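Local atomic coordinates of hypoxanthine phosphoribosyltransferase (Leishmania donovani, PDB entry 7CMJ), a protein that transfers the 5-phosphoribosyl group of 5-phosphoribosylpyrophosphate onto hypoxanthine or guanine, forming IMP or GMP in the purine salvage pathway. Residues 132-137 against 164-169. Sequence-based numbering, arbitrary orientation.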
loop_
_atom_site.group_PDB
_atom_site.type_symbol
_atom_site.label_atom_id
_atom_site.label_comp_id
_atom_site.label_asym_id
_atom_site.label_seq_id
_atom_site.Cartn_x
_atom_site.Cartn_y
_atom_site.Cartn_z
ATOM N N ILE A 132 16.530 7.974 14.191
ATOM C CA ILE A 132 15.305 7.405 14.758
ATOM C C ILE A 132 14.501 6.671 13.689
ATOM O O ILE A 132 13.982 5.573 13.933
ATOM C CB ILE A 132 14.439 8.475 15.461
ATOM C CG1 ILE A 132 14.381 9.774 14.658
ATOM C CG2 ILE A 132 14.909 8.701 16.873
ATOM C CD1 ILE A 132 13.188 10.648 15.010
ATOM N N THR A 133 14.368 7.256 12.497
ATOM C CA THR A 133 13.584 6.545 11.499
ATOM C C THR A 133 14.292 5.275 11.061
ATOM O O THR A 133 13.634 4.264 10.786
ATOM C CB THR A 133 13.290 7.423 10.292
ATOM O OG1 THR A 133 14.528 7.889 9.764
ATOM C CG2 THR A 133 12.442 8.613 10.690
ATOM N N LEU A 134 15.624 5.299 10.998
ATOM C CA LEU A 134 16.345 4.064 10.719
ATOM C C LEU A 134 16.071 3.046 11.815
ATOM O O LEU A 134 15.785 1.875 11.529
ATOM C CB LEU A 134 17.842 4.326 10.585
ATOM C CG LEU A 134 18.749 3.131 10.237
ATOM C CD1 LEU A 134 18.160 2.212 9.154
ATOM C CD2 LEU A 134 20.150 3.607 9.868
ATOM N N GLN A 135 16.121 3.485 13.078
ATOM C CA GLN A 135 15.756 2.604 14.184
ATOM C C GLN A 135 14.351 2.038 14.010
ATOM O O GLN A 135 14.125 0.850 14.267
ATOM C CB GLN A 135 15.865 3.344 15.512
ATOM C CG GLN A 135 17.264 3.408 16.030
ATOM C CD GLN A 135 17.315 3.822 17.464
ATOM O OE1 GLN A 135 17.773 4.913 17.784
ATOM N NE2 GLN A 135 16.830 2.958 18.347
ATOM N N TYR A 136 13.393 2.862 13.570
ATOM C CA TYR A 136 12.032 2.362 13.384
ATOM C C TYR A 136 11.983 1.293 12.299
ATOM O O TYR A 136 11.382 0.226 12.487
ATOM C CB TYR A 136 11.067 3.502 13.047
ATOM C CG TYR A 136 9.719 2.965 12.620
ATOM C CD1 TYR A 136 9.358 2.908 11.265
ATOM C CD2 TYR A 136 8.820 2.462 13.575
ATOM C CE1 TYR A 136 8.143 2.387 10.885
ATOM C CE2 TYR A 136 7.588 1.940 13.201
ATOM C CZ TYR A 136 7.256 1.903 11.858
ATOM O OH TYR A 136 6.041 1.385 11.482
ATOM N N LEU A 137 12.582 1.578 11.143
ATOM C CA LEU A 137 12.668 0.584 10.082
ATOM C C LEU A 137 13.213 -0.743 10.603
ATOM O O LEU A 137 12.774 -1.823 10.182
ATOM C CB LEU A 137 13.543 1.126 8.957
ATOM C CG LEU A 137 12.895 1.975 7.850
ATOM C CD1 LEU A 137 11.838 2.865 8.395
ATOM C CD2 LEU A 137 13.951 2.815 7.101
ATOM N N GLU A 164 26.398 5.752 14.354
ATOM C CA GLU A 164 27.392 4.836 13.799
ATOM C C GLU A 164 27.151 3.394 14.239
ATOM O O GLU A 164 27.420 2.461 13.474
ATOM C CB GLU A 164 28.797 5.315 14.181
ATOM C CG GLU A 164 29.862 5.213 13.059
ATOM C CD GLU A 164 29.445 5.833 11.705
ATOM O OE1 GLU A 164 29.397 5.083 10.710
ATOM O OE2 GLU A 164 29.199 7.059 11.619
ATOM N N VAL A 165 26.618 3.190 15.449
ATOM C CA VAL A 165 26.273 1.843 15.903
ATOM C C VAL A 165 25.136 1.249 15.084
ATOM O O VAL A 165 24.929 0.029 15.101
ATOM C CB VAL A 165 25.913 1.837 17.405
ATOM C CG1 VAL A 165 24.458 2.260 17.617
ATOM C CG2 VAL A 165 26.159 0.469 18.003
ATOM N N LEU A 166 24.383 2.081 14.365
ATOM C CA LEU A 166 23.314 1.563 13.525
ATOM C C LEU A 166 23.843 1.066 12.185
ATOM O O LEU A 166 23.343 0.064 11.657
ATOM C CB LEU A 166 22.246 2.635 13.311
ATOM C CG LEU A 166 21.371 3.048 14.502
ATOM C CD1 LEU A 166 20.449 4.208 14.129
ATOM C CD2 LEU A 166 20.561 1.868 15.027
ATOM N N VAL A 167 24.853 1.750 11.624
ATOM C CA VAL A 167 25.364 1.427 10.296
ATOM C C VAL A 167 26.438 0.360 10.430
ATOM O O VAL A 167 27.300 0.424 11.317
ATOM C CB VAL A 167 25.892 2.677 9.567
ATOM C CG1 VAL A 167 24.914 3.819 9.692
ATOM C CG2 VAL A 167 27.236 3.099 10.074
ATOM N N ASP A 168 26.354 -0.650 9.575
ATOM C CA ASP A 168 27.240 -1.798 9.645
ATOM C C ASP A 168 28.292 -1.765 8.562
ATOM O O ASP A 168 29.466 -2.027 8.831
ATOM C CB ASP A 168 26.431 -3.088 9.530
ATOM C CG ASP A 168 25.569 -3.339 10.750
ATOM O OD1 ASP A 168 26.148 -3.574 11.836
ATOM O OD2 ASP A 168 24.317 -3.271 10.633
ATOM N N TYR A 169 27.883 -1.414 7.349
ATOM C CA TYR A 169 28.752 -1.350 6.180
ATOM C C TYR A 169 28.614 0.043 5.586
ATOM O O TYR A 169 27.758 0.276 4.721
ATOM C CB TYR A 169 28.389 -2.440 5.167
ATOM C CG TYR A 169 28.584 -3.844 5.723
ATOM C CD1 TYR A 169 29.862 -4.374 5.913
ATOM C CD2 TYR A 169 27.492 -4.626 6.085
ATOM C CE1 TYR A 169 30.038 -5.643 6.436
ATOM C CE2 TYR A 169 27.663 -5.892 6.605
ATOM C CZ TYR A 169 28.931 -6.396 6.778
ATOM O OH TYR A 169 29.080 -7.660 7.301
#
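Gln135 and Leu166 bring the two backbones nearest, their CA atoms 7.7 Å apart, where a turn of helix 131-142 faces the connection that runs from helix 161-164 into strand 169-173. In this type I phosphoribosyltransferase fold, helix 131-142 links the parallel strands 120-125 and 148-153, and the loop before the next parallel strand, 169-173, packs against its flank. At this separation only side chains bridge the gap, and no hydrogen bond spans it. Leu166, whose CB points at the helix, takes part in both side-chain contacts and supplies most of the loop's share. Leu134 reaches back toward it: with CG anti to the backbone N (chi1 -178°), the side chain extends outward from the helix, and the two leucines pass one another in opposite directions. The touching atoms are CD2 of Leu134 and CB of Leu166, at 4.1 Å. Leucine suits both places, being long enough to cross the gap and wholly apolar; Leu166 also rests on Ala131 and Met138, so it spans successive turns of one helix face, while buried Leu134 meets Val128, on which Val167 also packs. The contact lies near the nucleotide site: Ile132 and Thr133 belong to the probable GMP-binding segment, and the side chain of Leu134 is about 9 Å from the bound barium ion. The carbonyl O of Leu166 accepts a hydrogen bond from Thr151 OG1, tying the loop to strand 148-153. Gln135 is partly exposed, which suits a residue with an aliphatic stem and a polar end. Its stem crosses Leu166 at about a right angle, and Gln135 CG faces the fork of the leucine, 3.8 Å from both Leu166 CD1 and Leu166 CD2.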